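Local coordinates for geranyltranstransferase (Stenotrophomonas maltophilia, PDB 7LBJ), which probably makes a polyprenyl diphosphate such as farnesyl diphosphate by magnesium-dependent head-to-tail condensation of isoprenoid diphosphates, as in other polyprenyl synthases, at residues A[19-31]-A[71-83]. Residues are numbered along the deposited sequence; the frame is centred on the assembly and turned at random. Where two conformers were deposited one is given.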
loop_
_atom_site.group_PDB
_atom_site.type_symbol
_atom_site.label_atom_id
_atom_site.label_comp_id
_atom_site.label_asym_id
_atom_site.label_seq_id
_atom_site.Cartn_x
_atom_site.Cartn_y
_atom_site.Cartn_z
ATOM N N ARG A 19 19.255 -9.367 12.619
ATOM C CA ARG A 19 18.391 -8.508 13.432
ATOM C C ARG A 19 19.008 -7.129 13.641
ATOM O O ARG A 19 18.299 -6.114 13.612
ATOM C CB ARG A 19 18.090 -9.177 14.771
ATOM C CG ARG A 19 16.998 -10.255 14.673
ATOM C CD ARG A 19 16.891 -11.141 15.915
ATOM N NE ARG A 19 15.758 -12.062 15.791
ATOM C CZ ARG A 19 15.685 -13.249 16.373
ATOM N NH1 ARG A 19 16.677 -13.719 17.124
ATOM N NH2 ARG A 19 14.598 -13.996 16.183
ATOM N N ASP A 20 20.321 -7.066 13.865
ATOM C CA ASP A 20 20.983 -5.764 13.938
ATOM C C ASP A 20 20.936 -5.055 12.597
ATOM O O ASP A 20 20.702 -3.844 12.534
ATOM C CB ASP A 20 22.434 -5.927 14.383
ATOM C CG ASP A 20 22.549 -6.358 15.822
ATOM O OD1 ASP A 20 21.569 -6.151 16.573
ATOM O OD2 ASP A 20 23.626 -6.875 16.205
ATOM N N ARG A 21 21.170 -5.799 11.517
ATOM C CA ARG A 21 21.194 -5.213 10.186
ATOM C C ARG A 21 19.840 -4.606 9.837
ATOM O O ARG A 21 19.767 -3.470 9.349
ATOM C CB ARG A 21 21.597 -6.280 9.163
ATOM C CG ARG A 21 21.633 -5.757 7.757
ATOM C CD ARG A 21 22.212 -6.747 6.765
ATOM N NE ARG A 21 22.445 -6.055 5.502
ATOM C CZ ARG A 21 23.593 -5.497 5.158
ATOM N NH1 ARG A 21 24.668 -5.596 5.933
ATOM N NH2 ARG A 21 23.664 -4.806 4.019
ATOM N N ILE A 22 18.752 -5.350 10.076
ATOM C CA ILE A 22 17.439 -4.830 9.688
ATOM C C ILE A 22 17.042 -3.633 10.560
ATOM O O ILE A 22 16.398 -2.686 10.073
ATOM C CB ILE A 22 16.380 -5.960 9.688
ATOM C CG1 ILE A 22 15.199 -5.600 8.754
ATOM C CG2 ILE A 22 15.852 -6.279 11.090
ATOM C CD1 ILE A 22 15.579 -5.561 7.282
ATOM N N GLU A 23 17.449 -3.619 11.832
ATOM C CA GLU A 23 17.213 -2.445 12.666
ATOM C C GLU A 23 17.881 -1.207 12.071
ATOM O O GLU A 23 17.265 -0.132 11.976
ATOM C CB GLU A 23 17.726 -2.701 14.079
ATOM C CG GLU A 23 17.234 -1.692 15.096
ATOM C CD GLU A 23 15.757 -1.858 15.413
ATOM O OE1 GLU A 23 15.240 -2.995 15.301
ATOM O OE2 GLU A 23 15.116 -0.846 15.773
ATOM N N SER A 24 19.144 -1.341 11.664
ATOM C CA SER A 24 19.874 -0.200 11.118
ATOM C C SER A 24 19.311 0.225 9.767
ATOM O O SER A 24 19.255 1.423 9.456
ATOM C CB SER A 24 21.356 -0.547 10.986
ATOM O OG SER A 24 22.070 0.511 10.377
ATOM N N GLN A 25 18.912 -0.750 8.943
ATOM C CA GLN A 25 18.383 -0.446 7.620
ATOM C C GLN A 25 17.047 0.274 7.726
ATOM O O GLN A 25 16.801 1.260 7.024
ATOM C CB GLN A 25 18.235 -1.734 6.807
ATOM C CG GLN A 25 19.559 -2.332 6.369
ATOM C CD GLN A 25 20.127 -1.624 5.160
ATOM O OE1 GLN A 25 19.383 -1.189 4.292
ATOM N NE2 GLN A 25 21.451 -1.516 5.093
ATOM N N LEU A 26 16.164 -0.221 8.590
ATOM C CA LEU A 26 14.869 0.426 8.773
ATOM C C LEU A 26 15.026 1.831 9.340
ATOM O O LEU A 26 14.291 2.750 8.955
ATOM C CB LEU A 26 13.996 -0.429 9.691
ATOM C CG LEU A 26 13.454 -1.722 9.087
ATOM C CD1 LEU A 26 12.989 -2.676 10.216
ATOM C CD2 LEU A 26 12.305 -1.478 8.083
ATOM N N ASP A 27 15.957 2.019 10.277
ATOM C CA ASP A 27 16.166 3.355 10.826
ATOM C C ASP A 27 16.594 4.329 9.734
ATOM O O ASP A 27 16.119 5.473 9.686
ATOM C CB ASP A 27 17.202 3.304 11.953
ATOM C CG ASP A 27 17.576 4.683 12.479
ATOM O OD1 ASP A 27 16.703 5.373 13.060
ATOM O OD2 ASP A 27 18.752 5.079 12.313
ATOM N N ALA A 28 17.465 3.885 8.826
ATOM C CA ALA A 28 17.914 4.775 7.757
ATOM C C ALA A 28 16.840 4.961 6.688
ATOM O O ALA A 28 16.827 5.988 6.004
ATOM C CB ALA A 28 19.197 4.236 7.123
ATOM N N ALA A 29 15.943 3.985 6.524
ATOM C CA ALA A 29 14.915 4.032 5.478
ATOM C C ALA A 29 13.681 4.852 5.842
ATOM O O ALA A 29 12.932 5.242 4.937
ATOM C CB ALA A 29 14.441 2.621 5.123
ATOM N N LEU A 30 13.448 5.107 7.096
ATOM C CA LEU A 30 12.261 5.850 7.484
ATOM C C LEU A 30 12.560 7.340 7.646
ATOM O O LEU A 30 13.666 7.720 8.041
ATOM C CB LEU A 30 11.712 5.299 8.801
ATOM C CG LEU A 30 11.140 3.894 8.691
ATOM C CD1 LEU A 30 10.939 3.374 10.091
ATOM C CD2 LEU A 30 9.817 3.917 7.929
ATOM N N PRO A 31 11.572 8.202 7.372
ATOM C CA PRO A 31 11.782 9.647 7.535
ATOM C C PRO A 31 12.116 10.012 8.972
ATOM O O PRO A 31 11.706 9.341 9.921
ATOM C CB PRO A 31 10.439 10.256 7.117
ATOM C CG PRO A 31 9.706 9.163 6.381
ATOM C CD PRO A 31 10.193 7.877 6.962
ATOM N N PRO A 71 23.880 -9.906 1.723
ATOM C CA PRO A 71 22.740 -9.243 2.365
ATOM C C PRO A 71 22.330 -7.965 1.658
ATOM O O PRO A 71 21.148 -7.595 1.700
ATOM C CB PRO A 71 23.254 -8.976 3.789
ATOM C CG PRO A 71 24.741 -8.818 3.608
ATOM C CD PRO A 71 25.110 -9.809 2.535
ATOM N N GLU A 72 23.267 -7.304 0.977
ATOM C CA GLU A 72 22.938 -6.067 0.273
ATOM C C GLU A 72 21.888 -6.296 -0.800
ATOM O O GLU A 72 21.113 -5.381 -1.114
ATOM C CB GLU A 72 24.189 -5.455 -0.358
ATOM C CG GLU A 72 25.170 -4.887 0.643
ATOM C CD GLU A 72 26.148 -5.928 1.145
ATOM O OE1 GLU A 72 26.058 -7.097 0.709
ATOM O OE2 GLU A 72 27.021 -5.571 1.972
ATOM N N SER A 73 21.856 -7.499 -1.382
ATOM C CA SER A 73 20.858 -7.869 -2.381
ATOM C C SER A 73 19.515 -8.195 -1.764
ATOM O O SER A 73 18.545 -8.395 -2.502
ATOM C CB SER A 73 21.309 -9.098 -3.176
ATOM O OG SER A 73 22.448 -8.836 -3.971
ATOM N N LEU A 74 19.451 -8.298 -0.441
ATOM C CA LEU A 74 18.263 -8.758 0.247
ATOM C C LEU A 74 17.611 -7.690 1.110
ATOM O O LEU A 74 16.465 -7.884 1.534
ATOM C CB LEU A 74 18.629 -9.985 1.113
ATOM C CG LEU A 74 19.093 -11.206 0.294
ATOM C CD1 LEU A 74 19.891 -12.175 1.142
ATOM C CD2 LEU A 74 17.877 -11.943 -0.327
ATOM N N ASP A 75 18.311 -6.579 1.385
ATOM C CA ASP A 75 17.848 -5.600 2.369
ATOM C C ASP A 75 16.473 -5.038 2.016
ATOM O O ASP A 75 15.607 -4.910 2.890
ATOM C CB ASP A 75 18.852 -4.447 2.509
ATOM C CG ASP A 75 20.144 -4.847 3.230
ATOM O OD1 ASP A 75 20.115 -5.705 4.141
ATOM O OD2 ASP A 75 21.208 -4.281 2.888
ATOM N N ALA A 76 16.262 -4.648 0.749
ATOM C CA ALA A 76 14.968 -4.075 0.376
ATOM C C ALA A 76 13.851 -5.091 0.562
ATOM O O ALA A 76 12.772 -4.762 1.073
ATOM C CB ALA A 76 14.981 -3.577 -1.079
ATOM N N ALA A 77 14.076 -6.330 0.120
ATOM C CA ALA A 77 13.041 -7.344 0.299
ATOM C C ALA A 77 12.778 -7.580 1.773
ATOM O O ALA A 77 11.618 -7.700 2.190
ATOM C CB ALA A 77 13.435 -8.659 -0.378
ATOM N N ALA A 78 13.844 -7.660 2.568
ATOM C CA ALA A 78 13.697 -7.917 4.001
ATOM C C ALA A 78 12.962 -6.779 4.694
ATOM O O ALA A 78 12.071 -7.017 5.522
ATOM C CB ALA A 78 15.068 -8.153 4.642
ATOM N N MET A 79 13.292 -5.531 4.355
ATOM C CA MET A 79 12.540 -4.423 4.934
ATOM C C MET A 79 11.084 -4.444 4.483
ATOM O O MET A 79 10.174 -4.165 5.278
ATOM C CB MET A 79 13.189 -3.087 4.555
ATOM C CG MET A 79 14.468 -2.804 5.307
ATOM S SD MET A 79 15.024 -1.097 5.031
ATOM C CE MET A 79 15.714 -1.280 3.398
ATOM N N SER A 80 10.834 -4.752 3.216
ATOM C CA SER A 80 9.466 -4.630 2.713
ATOM C C SER A 80 8.518 -5.563 3.466
ATOM O O SER A 80 7.381 -5.186 3.770
ATOM C CB SER A 80 9.411 -4.901 1.204
ATOM O OG SER A 80 9.504 -6.293 0.921
ATOM N N VAL A 81 8.974 -6.772 3.818
ATOM C CA VAL A 81 8.018 -7.669 4.457
ATOM C C VAL A 81 7.784 -7.252 5.897
ATOM O O VAL A 81 6.680 -7.458 6.424
ATOM C CB VAL A 81 8.445 -9.151 4.350
ATOM C CG1 VAL A 81 8.435 -9.596 2.893
ATOM C CG2 VAL A 81 9.825 -9.384 4.984
ATOM N N GLU A 82 8.796 -6.668 6.558
ATOM C CA GLU A 82 8.602 -6.190 7.926
ATOM C C GLU A 82 7.710 -4.956 7.954
ATOM O O GLU A 82 6.921 -4.790 8.894
ATOM C CB GLU A 82 9.955 -5.895 8.595
ATOM C CG GLU A 82 9.898 -5.614 10.099
ATOM C CD GLU A 82 9.483 -6.824 10.937
ATOM O OE1 GLU A 82 9.225 -7.902 10.368
ATOM O OE2 GLU A 82 9.416 -6.705 12.181
ATOM N N LEU A 83 7.810 -4.098 6.919
ATOM C CA LEU A 83 6.938 -2.923 6.827
ATOM C C LEU A 83 5.486 -3.312 6.573
ATOM O O LEU A 83 4.568 -2.701 7.141
ATOM C CB LEU A 83 7.440 -1.957 5.733
ATOM C CG LEU A 83 8.777 -1.319 6.135
ATOM C CD1 LEU A 83 9.428 -0.637 4.945
ATOM C CD2 LEU A 83 8.600 -0.317 7.288
#
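Arg21 grips Asp75 side-on with two nitrogens, NE donating to OD1 at 2.7 Å and NH2 to OD2 at 2.8 Å, one to each carboxylate oxygen. Both oxygens use syn lone pairs, both bonds are nearly straight, and the guanidinium and carboxylate planes differ by only 14°, which together define a bidentate, nearly coplanar salt bridge. Arg21 carries its CG opposite the backbone N (chi1 179°) and runs extended to NE, a span that delivers the guanidinium to the first turn of helix 75-83. Pro71 lies over one guanidinium face, its CB 3.5 Å from NE. The amide of Gln25 stacks on the Asp75 carboxylate, NE2 lying 3.5 Å from OD2; the two planes lie nearly parallel, so this is a stack and not a hydrogen bond. Tyr61 OH also hydrogen-bonds Asp75 OD1, so that oxygen has two polar partners.

Further along, Met79 is a knob in a hole formed by Ile22, Gln25, Leu26 and Ala29. Its CG meets Ile22 CD1 at 3.6 Å and Leu26 CD2 at 3.8 Å, both side chains sliding past it in the opposite direction, while SD rests 3.8 Å from Ala29 CB. Leu26 CD2 then reaches Leu83 CD2 at 4.0 Å, and Leu83 also packs against Leu125 and Leu132 of helix 115-134. The axes of segments 19-29 and 75-83 cross at 79°, which confines this packing to a short crossing. It lays the N-terminal helix 11-29 across helix 75-92 of the mainly helical fold of prenyl synthases. Chemically, an apolar knob supplies the close fit, while the paired bonds restrict rotation of both charged groups and probably favour an ionised Asp75.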